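Local coordinates for protein putative (Helicobacter pylori, PDB 4O8S) that probably transfers a nucleotidyl group, as a member of the nucleotidyltransferase superfamily related to AbiEii toxins of type IV toxin-antitoxin systems, at residues A[39-44]-A[146-151]. Numbering follows the deposited sequence.
Sequences LNRFSE and KARDLF
Arg41 sets its CG in the crowded position between backbone N and carbonyl carbon (chi1 67°), then runs extended to NE. Phe151 holds CG anti to its backbone N (chi1 -175°), so its ring reaches out to the arginine chain. In this nucleotidyltransferase fold the contact joins the loop between helix 29-36 and strand 46-50 to the first turn of helix 147-159. The Arg41 and Phe151 side chains run antiparallel alongside each other. Arg41 CD lies over one face of the Phe151 ring, 3.9 Å from its centroid, in a CH-pi contact. Leu39 CD1 meets the ring edge at CE1, 3.8 Å away. The Arg41 guanidinium stands steeply to the ring, 78° between planes. Arg148 CG lies over the centre of the Arg41 guanidinium, 3.7 Å from Arg41 CZ, and Leu39 CD2 lies over the opposite face. Salt bridges from Arg41 NE to Asp152 and from Arg41 NH2 to Glu30 hold this buried charge and probably fix its rotation. The Arg148 chain runs roughly perpendicular to that of Arg41, with Arg41 NH1 4.4 Å from Arg148 NE. Asp193, salt-bridged to Arg148 NE, and the acids at Arg41 probably offset the repulsion. A water accepts from Arg148 NH2 at 3.1 Å and donates weakly to Glu44 OE1.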
ATOM      1  N   LEU A  39      -2.162  -0.940   8.935  1.00 23.92           N
ATOM      2  CA  LEU A  39      -1.742  -2.253   8.448  1.00 26.11           C
ATOM      3  C   LEU A  39      -0.835  -2.937   9.481  1.00 25.62           C
ATOM      4  O   LEU A  39       0.083  -2.306  10.017  1.00 25.10           O
ATOM      5  CB  LEU A  39      -0.986  -2.104   7.117  1.00 27.23           C
ATOM      6  CG  LEU A  39      -0.481  -3.389   6.449  1.00 25.27           C
ATOM      7  CD1 LEU A  39      -1.629  -4.244   5.965  1.00 24.13           C
ATOM      8  CD2 LEU A  39       0.447  -3.031   5.265  1.00 26.45           C
ATOM      9  N   ASN A  40      -1.067  -4.221   9.751  1.00 27.67           N
ATOM     10  CA  ASN A  40      -0.305  -4.904  10.799  1.00 34.20           C
ATOM     11  C   ASN A  40       0.848  -5.773  10.275  1.00 36.19           C
ATOM     12  O   ASN A  40       1.098  -6.876  10.776  1.00 33.75           O
ATOM     13  CB  ASN A  40      -1.234  -5.722  11.716  1.00 33.68           C
ATOM     14  CG  ASN A  40      -1.999  -6.776  10.962  1.00 36.75           C
ATOM     15  OD1 ASN A  40      -2.279  -6.625   9.765  1.00 33.96           O
ATOM     16  ND2 ASN A  40      -2.328  -7.869  11.645  1.00 37.58           N
ATOM     17  N   ARG A  41       1.538  -5.276   9.250  1.00 32.80           N
ATOM     18  CA  ARG A  41       2.832  -5.828   8.850  1.00 29.75           C
ATOM     19  C   ARG A  41       3.629  -4.596   8.477  1.00 31.56           C
ATOM     20  O   ARG A  41       3.044  -3.541   8.201  1.00 31.33           O
ATOM     21  CB  ARG A  41       2.689  -6.766   7.648  1.00 27.59           C
ATOM     22  CG  ARG A  41       2.262  -6.066   6.347  1.00 28.38           C
ATOM     23  CD  ARG A  41       2.390  -7.009   5.147  1.00 30.15           C
ATOM     24  NE  ARG A  41       2.022  -6.369   3.882  1.00 30.59           N
ATOM     25  CZ  ARG A  41       2.852  -5.598   3.181  1.00 29.58           C
ATOM     26  NH1 ARG A  41       4.081  -5.385   3.634  1.00 28.38           N
ATOM     27  NH2 ARG A  41       2.461  -5.039   2.032  1.00 25.61           N
ATOM     28  N   PHE A  42       4.948  -4.702   8.498  1.00 29.04           N
ATOM     29  CA  PHE A  42       5.805  -3.590   8.114  1.00 29.24           C
ATOM     30  C   PHE A  42       5.790  -3.397   6.602  1.00 29.77           C
ATOM     31  O   PHE A  42       5.435  -4.321   5.850  1.00 31.15           O
ATOM     32  CB  PHE A  42       7.238  -3.857   8.587  1.00 32.08           C
ATOM     33  CG  PHE A  42       8.096  -2.624   8.660  1.00 35.99           C
ATOM     34  CD1 PHE A  42       7.654  -1.493   9.340  1.00 33.84           C
ATOM     35  CD2 PHE A  42       9.360  -2.602   8.065  1.00 35.07           C
ATOM     36  CE1 PHE A  42       8.454  -0.345   9.416  1.00 36.85           C
ATOM     37  CE2 PHE A  42      10.162  -1.464   8.142  1.00 34.22           C
ATOM     38  CZ  PHE A  42       9.705  -0.335   8.817  1.00 34.18           C
ATOM     39  N   SER A  43       6.168  -2.196   6.163  1.00 33.57           N
ATOM     40  CA  SER A  43       6.251  -1.841   4.739  1.00 33.37           C
ATOM     41  C   SER A  43       7.452  -0.912   4.571  1.00 34.14           C
ATOM     42  O   SER A  43       7.647  -0.019   5.391  1.00 31.22           O
ATOM     43  CB  SER A  43       4.984  -1.100   4.316  1.00 30.01           C
ATOM     44  OG  SER A  43       4.834  -1.057   2.899  1.00 30.37           O
ATOM     45  N   GLU A  44       8.238  -1.081   3.507  1.00 33.51           N
ATOM     46  CA  GLU A  44       9.519  -0.377   3.431  1.00 37.05           C
ATOM     47  C   GLU A  44       9.695   0.589   2.251  1.00 38.10           C
ATOM     48  O   GLU A  44      10.632   1.380   2.264  1.00 39.77           O
ATOM     49  CB  GLU A  44      10.696  -1.379   3.398  1.00 38.13           C
ATOM     50  CG  GLU A  44      10.505  -2.640   4.219  1.00 42.86           C
ATOM     51  CD  GLU A  44      11.517  -3.732   3.849  1.00 50.71           C
ATOM     52  OE1 GLU A  44      11.441  -4.266   2.713  1.00 50.88           O
ATOM     53  OE2 GLU A  44      12.386  -4.049   4.692  1.00 53.54           O
ATOM     54  N   LYS A 146       2.700 -11.957  -5.447  1.00 46.73           N
ATOM     55  CA  LYS A 146       3.371 -11.548  -4.216  1.00 42.96           C
ATOM     56  C   LYS A 146       2.394 -11.696  -3.059  1.00 40.97           C
ATOM     57  O   LYS A 146       1.283 -11.147  -3.091  1.00 37.79           O
ATOM     58  CB  LYS A 146       3.872 -10.104  -4.328  1.00 46.15           C
ATOM     59  CG  LYS A 146       5.076  -9.924  -5.271  1.00 55.01           C
ATOM     60  CD  LYS A 146       6.300 -10.718  -4.788  1.00 55.07           C
ATOM     61  CE  LYS A 146       7.509 -10.502  -5.691  1.00 60.53           C
ATOM     62  NZ  LYS A 146       8.712 -11.195  -5.131  1.00 65.95           N
ATOM     63  N   ALA A 147       2.807 -12.444  -2.046  1.00 39.51           N
ATOM     64  CA  ALA A 147       1.905 -12.804  -0.965  1.00 42.78           C
ATOM     65  C   ALA A 147       1.367 -11.578  -0.211  1.00 41.72           C
ATOM     66  O   ALA A 147       0.288 -11.635   0.397  1.00 40.56           O
ATOM     67  CB  ALA A 147       2.592 -13.756  -0.023  1.00 39.95           C
ATOM     68  N   ARG A 148       2.122 -10.481  -0.249  1.00 36.27           N
ATOM     69  CA  ARG A 148       1.686  -9.229   0.368  1.00 36.40           C
ATOM     70  C   ARG A 148       0.338  -8.782  -0.154  1.00 33.92           C
ATOM     71  O   ARG A 148      -0.436  -8.172   0.586  1.00 32.49           O
ATOM     72  CB  ARG A 148       2.710  -8.128   0.117  1.00 35.43           C
ATOM     73  CG  ARG A 148       3.976  -8.311   0.915  1.00 35.82           C
ATOM     74  CD  ARG A 148       5.133  -7.469   0.366  1.00 36.90           C
ATOM     75  NE  ARG A 148       6.398  -7.932   0.933  1.00 37.61           N
ATOM     76  CZ  ARG A 148       7.562  -7.284   0.835  1.00 42.65           C
ATOM     77  NH1 ARG A 148       7.643  -6.114   0.198  1.00 37.85           N
ATOM     78  NH2 ARG A 148       8.647  -7.812   1.386  1.00 38.08           N
ATOM     79  N   ASP A 149       0.053  -9.072  -1.424  1.00 32.46           N
ATOM     80  CA  ASP A 149      -1.227  -8.685  -1.995  1.00 32.93           C
ATOM     81  C   ASP A 149      -2.366  -9.404  -1.265  1.00 36.05           C
ATOM     82  O   ASP A 149      -3.431  -8.827  -1.006  1.00 32.52           O
ATOM     83  CB  ASP A 149      -1.262  -9.007  -3.488  1.00 34.75           C
ATOM     84  CG  ASP A 149      -0.278  -8.161  -4.290  1.00 38.64           C
ATOM     85  OD1 ASP A 149       0.124  -7.087  -3.785  1.00 35.02           O
ATOM     86  OD2 ASP A 149       0.094  -8.576  -5.417  1.00 38.93           O
ATOM     87  N   LEU A 150      -2.133 -10.669  -0.934  1.00 35.77           N
ATOM     88  CA  LEU A 150      -3.132 -11.454  -0.217  1.00 38.21           C
ATOM     89  C   LEU A 150      -3.295 -10.952   1.212  1.00 36.06           C
ATOM     90  O   LEU A 150      -4.421 -10.742   1.677  1.00 35.47           O
ATOM     91  CB  LEU A 150      -2.737 -12.932  -0.207  1.00 37.86           C
ATOM     92  CG  LEU A 150      -3.719 -13.843   0.531  1.00 44.54           C
ATOM     93  CD1 LEU A 150      -5.129 -13.707  -0.036  1.00 38.91           C
ATOM     94  CD2 LEU A 150      -3.258 -15.284   0.446  1.00 40.65           C
ATOM     95  N   PHE A 151      -2.175 -10.753   1.902  1.00 30.36           N
ATOM     96  CA  PHE A 151      -2.199 -10.241   3.266  1.00 33.33           C
ATOM     97  C   PHE A 151      -2.981  -8.932   3.319  1.00 34.47           C
ATOM     98  O   PHE A 151      -3.860  -8.729   4.173  1.00 28.90           O
ATOM     99  CB  PHE A 151      -0.771  -9.958   3.725  1.00 33.90           C
ATOM    100  CG  PHE A 151      -0.670  -9.527   5.169  1.00 32.24           C
ATOM    101  CD1 PHE A 151      -0.912  -8.203   5.542  1.00 32.01           C
ATOM    102  CD2 PHE A 151      -0.327 -10.450   6.159  1.00 34.34           C
ATOM    103  CE1 PHE A 151      -0.822  -7.803   6.884  1.00 33.33           C
ATOM    104  CE2 PHE A 151      -0.242 -10.068   7.508  1.00 32.01           C
ATOM    105  CZ  PHE A 151      -0.486  -8.739   7.869  1.00 34.26           C
TER
HETATM  106  O   HOH W   1      11.672  -7.547   1.843  1.00 52.87           O